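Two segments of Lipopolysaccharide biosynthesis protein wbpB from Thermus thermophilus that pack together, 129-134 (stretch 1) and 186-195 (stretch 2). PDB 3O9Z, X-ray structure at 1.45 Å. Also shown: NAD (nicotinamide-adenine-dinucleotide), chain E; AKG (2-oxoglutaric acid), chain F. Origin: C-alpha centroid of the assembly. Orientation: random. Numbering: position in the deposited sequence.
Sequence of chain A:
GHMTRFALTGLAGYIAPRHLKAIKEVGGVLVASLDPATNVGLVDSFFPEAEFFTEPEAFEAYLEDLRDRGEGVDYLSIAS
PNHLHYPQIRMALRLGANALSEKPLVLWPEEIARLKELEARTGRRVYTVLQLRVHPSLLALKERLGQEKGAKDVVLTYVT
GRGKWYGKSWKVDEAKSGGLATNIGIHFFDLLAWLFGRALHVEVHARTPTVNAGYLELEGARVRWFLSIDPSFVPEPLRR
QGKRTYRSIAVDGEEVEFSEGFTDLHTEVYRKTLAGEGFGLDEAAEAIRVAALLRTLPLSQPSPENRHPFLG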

ATOM      1  N   VAL A 129      24.521 -11.954   0.007  1.00 15.65           N
ATOM      2  CA  VAL A 129      24.363 -13.019  -0.988  1.00 15.81           C
ATOM      3  C   VAL A 129      24.970 -12.559  -2.326  1.00 18.69           C
ATOM      4  O   VAL A 129      24.449 -11.663  -3.000  1.00 18.75           O
ATOM      5  N   LEU A 130      26.093 -13.174  -2.674  1.00 18.57           N
ATOM      6  CA  LEU A 130      26.726 -12.927  -3.971  1.00 18.26           C
ATOM      7  C   LEU A 130      26.952 -14.297  -4.591  1.00 18.46           C
ATOM      8  O   LEU A 130      28.029 -14.882  -4.472  1.00 17.13           O
ATOM      9  N   GLN A 131      25.929 -14.902  -5.187  1.00 17.23           N
ATOM     10  CA  GLN A 131      26.086 -16.300  -5.564  1.00 16.76           C
ATOM     11  C   GLN A 131      27.085 -16.541  -6.670  1.00 16.25           C
ATOM     12  O   GLN A 131      27.472 -17.684  -6.851  1.00 17.31           O
ATOM     13  N   LEU A 132      27.456 -15.526  -7.449  1.00 16.58           N
ATOM     14  CA  LEU A 132      28.497 -15.806  -8.445  1.00 16.96           C
ATOM     15  C   LEU A 132      29.810 -16.262  -7.807  1.00 17.04           C
ATOM     16  O   LEU A 132      30.592 -17.003  -8.426  1.00 17.34           O
ATOM     17  N   ARG A 133      30.056 -15.845  -6.565  1.00 16.84           N
ATOM     18  CA  ARG A 133      31.304 -16.258  -5.900  1.00 16.98           C
ATOM     19  C   ARG A 133      31.309 -17.727  -5.487  1.00 20.20           C
ATOM     20  O   ARG A 133      32.354 -18.250  -5.074  1.00 21.30           O
ATOM     21  N   VAL A 134      30.161 -18.397  -5.576  1.00 18.22           N
ATOM     22  CA  VAL A 134      30.127 -19.843  -5.376  1.00 19.56           C
ATOM     23  C   VAL A 134      29.773 -20.612  -6.648  1.00 20.13           C
ATOM     24  O   VAL A 134      29.552 -21.828  -6.644  1.00 20.45           O
ATOM     25  N   ILE A 186      25.299  -5.228 -10.072  1.00 12.94           N
ATOM     26  CA  ILE A 186      26.196  -5.506  -8.941  1.00 12.61           C
ATOM     27  C   ILE A 186      26.788  -6.900  -9.019  1.00 12.13           C
ATOM     28  O   ILE A 186      27.919  -7.139  -8.566  1.00 11.64           O
ATOM     29  N   HIS A 187      26.056  -7.872  -9.567  1.00 12.18           N
ATOM     30  CA  HIS A 187      26.561  -9.221  -9.708  1.00 12.81           C
ATOM     31  C   HIS A 187      27.883  -9.207 -10.451  1.00 12.47           C
ATOM     32  O   HIS A 187      28.831  -9.859 -10.002  1.00 13.69           O
ATOM     33  N   PHE A 188      27.902  -8.567 -11.602  1.00 12.78           N
ATOM     34  CA  PHE A 188      29.137  -8.618 -12.378  1.00 13.81           C
ATOM     35  C   PHE A 188      30.185  -7.617 -11.904  1.00 13.98           C
ATOM     36  O   PHE A 188      31.379  -7.947 -12.040  1.00 13.11           O
ATOM     37  N   PHE A 189      29.804  -6.445 -11.384  1.00 11.84           N
ATOM     38  CA  PHE A 189      30.820  -5.549 -10.808  1.00 12.92           C
ATOM     39  C   PHE A 189      31.517  -6.312  -9.681  1.00 13.33           C
ATOM     40  O   PHE A 189      32.751  -6.223  -9.510  1.00 14.00           O
ATOM     41  N   ASP A 190      30.744  -7.045  -8.880  1.00 12.41           N
ATOM     42  CA  ASP A 190      31.329  -7.818  -7.805  1.00 13.11           C
ATOM     43  C   ASP A 190      32.191  -8.976  -8.294  1.00 13.32           C
ATOM     44  O   ASP A 190      33.294  -9.207  -7.755  1.00 13.69           O
ATOM     45  N   LEU A 191      31.741  -9.684  -9.330  1.00 13.64           N
ATOM     46  CA  LEU A 191      32.538 -10.746  -9.938  1.00 13.99           C
ATOM     47  C   LEU A 191      33.885 -10.186 -10.385  1.00 13.08           C
ATOM     48  O   LEU A 191      34.941 -10.785 -10.102  1.00 13.74           O
ATOM     49  N   LEU A 192      33.845  -9.047 -11.060  1.00 12.85           N
ATOM     50  CA  LEU A 192      35.079  -8.457 -11.582  1.00 13.37           C
ATOM     51  C   LEU A 192      35.992  -7.968 -10.471  1.00 13.24           C
ATOM     52  O   LEU A 192      37.213  -8.120 -10.597  1.00 15.08           O
ATOM     53  N   ALA A 193      35.454  -7.402  -9.393  1.00 13.21           N
ATOM     54  CA  ALA A 193      36.272  -6.970  -8.262  1.00 13.50           C
ATOM     55  C   ALA A 193      36.914  -8.180  -7.597  1.00 14.25           C
ATOM     56  O   ALA A 193      38.091  -8.143  -7.188  1.00 15.82           O
ATOM     57  N   TRP A 194      36.134  -9.232  -7.408  1.00 14.53           N
ATOM     58  CA  TRP A 194      36.641 -10.484  -6.827  1.00 14.12           C
ATOM     59  C   TRP A 194      37.789 -11.087  -7.647  1.00 14.68           C
ATOM     60  O   TRP A 194      38.819 -11.497  -7.079  1.00 18.19           O
ATOM     61  N   LEU A 195      37.650 -11.117  -8.974  1.00 14.60           N
ATOM     62  CA  LEU A 195      38.701 -11.666  -9.825  1.00 14.65           C
ATOM     63  C   LEU A 195      39.885 -10.718 -10.008  1.00 16.81           C
ATOM     64  O   LEU A 195      41.028 -11.191 -10.040  1.00 18.02           O
TER

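Stretch 2 is a helix, and His187, Asp190, Leu191 and Trp194, spaced by three, one and three residues, meet stretch 1. Ile186 leads in without contact. His187 (chi1 m) starts sideways, but its ring reaches the contact: CE1 lies 3.4 Å from Gln131 NE2, near the ring plane, while His187 NE2 donates to AKG O5 at 2.8 Å. Its ND1 is hydrogen-bonded to water 1 at 2.9 Å, and that water accepts from Leu132 N, also at 2.9 Å, so one solvent molecule ties the ring to the backbone. Gln131 (chi1 p) spends its amide on the cofactor: NE2 donates to NAD O7N at 3.0 Å, and OE1 accepts from NAD N7N at 2.9 Å.

Phe188 points away and Phe189 is out of reach. Asp190 (t) points toward stretch 1 and receives a bidentate salt bridge, Arg133 NE to OD2 at 2.8 Å and Arg133 NH2 to OD1 at 2.9 Å; Leu130 (m, t) CD1 sits 3.5 Å from Asp190 OD1. Leu191 (t, p) offers CB to Leu132 CD1 at 4.2 Å, Leu132 (m, t) pointing toward the helix. One turn after Asp190, Trp194 (t) lays its indole face under the Arg133 side chain (chi1 m, then t, t), with Arg133 CD 4.0 Å from the centroid of the Trp194 five-membered ring. Charge pairing and aromatic cover thus share one arginine.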

ATOM      1  CB  VAL A 129      22.865 -13.356  -1.211  1.00 18.01           C
ATOM      2  CG1 VAL A 129      22.663 -14.440  -2.293  1.00 20.18           C
ATOM      3  CG2 VAL A 129      22.252 -13.773   0.102  1.00 18.30           C
ATOM      4  CB  LEU A 130      28.073 -12.195  -3.801  1.00 18.97           C
ATOM      5  CG  LEU A 130      27.869 -10.732  -3.419  1.00 18.65           C
ATOM      6  CD1 LEU A 130      29.090 -10.127  -2.688  1.00 21.22           C
ATOM      7  CD2 LEU A 130      27.396  -9.891  -4.584  1.00 19.66           C
ATOM      8  CB  GLN A 131      24.720 -16.920  -5.892  1.00 19.32           C
ATOM      9  CG  GLN A 131      24.134 -16.541  -7.234  1.00 21.42           C
ATOM     10  CD  GLN A 131      23.020 -15.509  -7.169  1.00 18.76           C
ATOM     11  OE1 GLN A 131      22.052 -15.597  -7.948  1.00 20.50           O
ATOM     12  NE2 GLN A 131      23.085 -14.585  -6.221  1.00 15.60           N
ATOM     13  CB  LEU A 132      28.709 -14.605  -9.370  1.00 16.90           C
ATOM     14  CG  LEU A 132      27.543 -14.258 -10.294  1.00 15.65           C
ATOM     15  CD1 LEU A 132      27.983 -13.154 -11.260  1.00 15.42           C
ATOM     16  CD2 LEU A 132      27.112 -15.488 -11.031  1.00 17.38           C
ATOM     17  CB  ARG A 133      31.617 -15.376  -4.693  1.00 19.68           C
ATOM     18  CG  ARG A 133      31.813 -13.924  -5.044  1.00 17.63           C
ATOM     19  CD  ARG A 133      32.335 -13.171  -3.842  1.00 19.09           C
ATOM     20  NE  ARG A 133      32.513 -11.749  -4.065  1.00 18.08           N
ATOM     21  CZ  ARG A 133      33.431 -11.030  -3.439  1.00 18.08           C
ATOM     22  NH1 ARG A 133      34.265 -11.613  -2.578  1.00 20.94           N
ATOM     23  NH2 ARG A 133      33.513  -9.725  -3.649  1.00 17.65           N
ATOM     24  CB  VAL A 134      29.211 -20.228  -4.165  1.00 18.37           C
ATOM     25  CG1 VAL A 134      29.705 -19.495  -2.924  1.00 20.68           C
ATOM     26  CG2 VAL A 134      27.736 -19.861  -4.451  1.00 20.86           C
ATOM     27  CB  ILE A 186      25.466  -5.283  -7.610  1.00 10.93           C
ATOM     28  CG1 ILE A 186      26.494  -5.251  -6.458  1.00 12.99           C
ATOM     29  CG2 ILE A 186      24.361  -6.330  -7.334  1.00 13.55           C
ATOM     30  CD1 ILE A 186      27.205  -3.933  -6.408  1.00 17.06           C
ATOM     31  CB  HIS A 187      25.560 -10.085 -10.482  1.00 13.40           C
ATOM     32  CG  HIS A 187      24.420 -10.604  -9.664  1.00 16.07           C
ATOM     33  ND1 HIS A 187      24.576 -11.536  -8.658  1.00 15.43           N
ATOM     34  CD2 HIS A 187      23.093 -10.347  -9.749  1.00 16.24           C
ATOM     35  CE1 HIS A 187      23.389 -11.832  -8.155  1.00 17.37           C
ATOM     36  NE2 HIS A 187      22.478 -11.105  -8.778  1.00 16.75           N
ATOM     37  CB  PHE A 188      28.903  -8.614 -13.902  1.00 12.88           C
ATOM     38  CG  PHE A 188      28.535  -7.283 -14.494  1.00 13.22           C
ATOM     39  CD1 PHE A 188      27.228  -7.011 -14.832  1.00 15.12           C
ATOM     40  CD2 PHE A 188      29.516  -6.333 -14.769  1.00 16.97           C
ATOM     41  CE1 PHE A 188      26.874  -5.805 -15.378  1.00 16.84           C
ATOM     42  CE2 PHE A 188      29.161  -5.124 -15.318  1.00 16.62           C
ATOM     43  CZ  PHE A 188      27.835  -4.874 -15.610  1.00 15.16           C
ATOM     44  CB  PHE A 189      30.289  -4.163 -10.427  1.00 12.18           C
ATOM     45  CG  PHE A 189      29.875  -3.359 -11.621  1.00 12.01           C
ATOM     46  CD1 PHE A 189      30.800  -2.973 -12.586  1.00 11.97           C
ATOM     47  CD2 PHE A 189      28.556  -2.988 -11.789  1.00 14.48           C
ATOM     48  CE1 PHE A 189      30.389  -2.256 -13.693  1.00 13.85           C
ATOM     49  CE2 PHE A 189      28.167  -2.237 -12.872  1.00 15.32           C
ATOM     50  CZ  PHE A 189      29.063  -1.906 -13.853  1.00 15.14           C
ATOM     51  CB  ASP A 190      30.232  -8.276  -6.838  1.00 12.92           C
ATOM     52  CG  ASP A 190      30.818  -9.020  -5.675  1.00 13.39           C
ATOM     53  OD1 ASP A 190      31.285  -8.322  -4.741  1.00 16.34           O
ATOM     54  OD2 ASP A 190      30.871 -10.263  -5.786  1.00 14.43           O
ATOM     55  CB  LEU A 191      31.786 -11.321 -11.159  1.00 14.74           C
ATOM     56  CG  LEU A 191      32.579 -12.304 -12.026  1.00 14.06           C
ATOM     57  CD1 LEU A 191      33.017 -13.543 -11.231  1.00 18.04           C
ATOM     58  CD2 LEU A 191      31.746 -12.701 -13.261  1.00 15.86           C
ATOM     59  CB  LEU A 192      34.760  -7.293 -12.507  1.00 12.06           C
ATOM     60  CG  LEU A 192      34.036  -7.726 -13.792  1.00 12.53           C
ATOM     61  CD1 LEU A 192      33.473  -6.486 -14.509  1.00 14.60           C
ATOM     62  CD2 LEU A 192      34.900  -8.594 -14.759  1.00 14.19           C
ATOM     63  CB  ALA A 193      35.415  -6.138  -7.257  1.00 14.55           C
ATOM     64  CB  TRP A 194      35.461 -11.462  -6.737  1.00 16.93           C
ATOM     65  CG  TRP A 194      35.719 -12.814  -6.183  1.00 17.08           C
ATOM     66  CD1 TRP A 194      36.212 -13.117  -4.940  1.00 22.84           C
ATOM     67  CD2 TRP A 194      35.334 -14.053  -6.791  1.00 15.69           C
ATOM     68  NE1 TRP A 194      36.195 -14.488  -4.777  1.00 22.03           N
ATOM     69  CE2 TRP A 194      35.625 -15.079  -5.875  1.00 19.25           C
ATOM     70  CE3 TRP A 194      34.719 -14.387  -8.002  1.00 18.30           C
ATOM     71  CZ2 TRP A 194      35.402 -16.429  -6.169  1.00 20.23           C
ATOM     72  CZ3 TRP A 194      34.476 -15.729  -8.289  1.00 22.44           C
ATOM     73  CH2 TRP A 194      34.820 -16.733  -7.370  1.00 19.18           C
ATOM     74  CB  LEU A 195      38.136 -11.994 -11.199  1.00 15.04           C
ATOM     75  CG  LEU A 195      37.017 -13.047 -11.243  1.00 16.44           C
ATOM     76  CD1 LEU A 195      36.479 -13.140 -12.677  1.00 16.86           C
ATOM     77  CD2 LEU A 195      37.562 -14.414 -10.778  1.00 19.22           C
TER
HETATM   78  PA  NAD E 311      10.085  -8.285  -4.981  1.00 11.84           P
HETATM   79  O1A NAD E 311       9.542  -9.506  -5.623  1.00 11.46           O
HETATM   80  O2A NAD E 311       9.603  -6.876  -5.359  1.00 12.36           O
HETATM   81  O5B NAD E 311       9.809  -8.587  -3.455  1.00 12.69           O
HETATM   82  C5B NAD E 311      10.148  -7.547  -2.580  1.00 15.17           C
HETATM   83  C4B NAD E 311       9.422  -7.798  -1.236  1.00 12.36           C
HETATM   84  O4B NAD E 311       9.875  -6.863  -0.223  1.00 11.61           O
HETATM   85  C3B NAD E 311       7.910  -7.492  -1.429  1.00 10.34           C
HETATM   86  O3B NAD E 311       7.093  -8.617  -1.045  1.00 12.53           O
HETATM   87  C2B NAD E 311       7.656  -6.230  -0.587  1.00 11.97           C
HETATM   88  O2B NAD E 311       6.341  -6.137  -0.021  1.00 13.43           O
HETATM   89  C1B NAD E 311       8.709  -6.502   0.528  1.00 11.39           C
HETATM   90  N9A NAD E 311       8.994  -5.257   1.288  1.00 11.89           N
HETATM   91  C8A NAD E 311       8.833  -3.929   1.034  1.00 11.69           C
HETATM   92  N7A NAD E 311       9.203  -3.198   2.083  1.00 13.80           N
HETATM   93  C5A NAD E 311       9.535  -4.066   3.093  1.00 10.43           C
HETATM   94  C6A NAD E 311       9.982  -3.922   4.461  1.00 10.47           C
HETATM   95  N6A NAD E 311      10.092  -2.678   5.021  1.00 14.66           N
HETATM   96  N1A NAD E 311      10.224  -5.086   5.052  1.00 11.88           N
HETATM   97  C2A NAD E 311      10.131  -6.327   4.593  1.00 11.41           C
HETATM   98  N3A NAD E 311       9.686  -6.488   3.320  1.00 13.38           N
HETATM   99  C4A NAD E 311       9.439  -5.382   2.610  1.00 12.47           C
HETATM  100  O3  NAD E 311      11.675  -8.284  -5.155  1.00 10.71           O
HETATM  101  PN  NAD E 311      12.720  -9.444  -5.221  1.00 12.08           P
HETATM  102  O1N NAD E 311      13.054  -9.717  -6.687  1.00 12.81           O
HETATM  103  O2N NAD E 311      12.287 -10.588  -4.347  1.00 13.82           O
HETATM  104  O5D NAD E 311      14.060  -8.744  -4.704  1.00 10.75           O
HETATM  105  C5D NAD E 311      14.205  -8.785  -3.307  1.00 11.51           C
HETATM  106  C4D NAD E 311      15.701  -8.542  -3.032  1.00 10.98           C
HETATM  107  O4D NAD E 311      16.373  -9.727  -3.514  1.00 12.18           O
HETATM  108  C3D NAD E 311      16.331  -7.328  -3.729  1.00 12.28           C
HETATM  109  O3D NAD E 311      17.410  -6.875  -2.850  1.00 12.88           O
HETATM  110  C2D NAD E 311      16.980  -7.987  -4.957  1.00 12.04           C
HETATM  111  O2D NAD E 311      18.124  -7.280  -5.410  1.00 13.63           O
HETATM  112  C1D NAD E 311      17.358  -9.406  -4.514  1.00 13.46           C
HETATM  113  N1N NAD E 311      17.382 -10.369  -5.613  1.00 12.41           N
HETATM  114  C2N NAD E 311      18.420 -11.165  -5.752  1.00 13.84           C
HETATM  115  C3N NAD E 311      18.549 -12.123  -6.737  1.00 15.37           C
HETATM  116  C7N NAD E 311      19.820 -12.868  -6.773  1.00 18.35           C
HETATM  117  O7N NAD E 311      20.543 -12.993  -5.762  1.00 19.80           O
HETATM  118  N7N NAD E 311      20.050 -13.495  -7.921  1.00 18.69           N
HETATM  119  C4N NAD E 311      17.479 -12.265  -7.631  1.00 18.08           C
HETATM  120  C5N NAD E 311      16.355 -11.469  -7.404  1.00 16.09           C
HETATM  121  C6N NAD E 311      16.293 -10.525  -6.382  1.00 13.61           C
HETATM  122  C1  AKG F 312      17.787  -9.531  -9.731  1.00 18.98           C
HETATM  123  O1  AKG F 312      16.844  -9.662 -10.554  1.00 17.27           O
HETATM  124  O2  AKG F 312      17.732  -8.716  -8.803  1.00 17.74           O
HETATM  125  C2  AKG F 312      18.948 -10.395  -9.735  1.00 21.25           C
HETATM  126  O5  AKG F 312      19.823 -10.213  -8.892  1.00 16.24           O
HETATM  127  C3  AKG F 312      19.094 -11.478 -10.771  1.00 17.38           C
HETATM  128  C4  AKG F 312      19.928 -10.911 -11.919  1.00 18.14           C
HETATM  129  C5  AKG F 312      20.010 -11.830 -13.122  1.00 16.67           C
HETATM  130  O3  AKG F 312      18.971 -12.360 -13.558  1.00 17.36           O
HETATM  131  O4  AKG F 312      21.106 -12.041 -13.646  1.00 17.20           O
HETATM  132  O   HOH W   1      26.857 -12.670  -7.182  1.00 17.71           O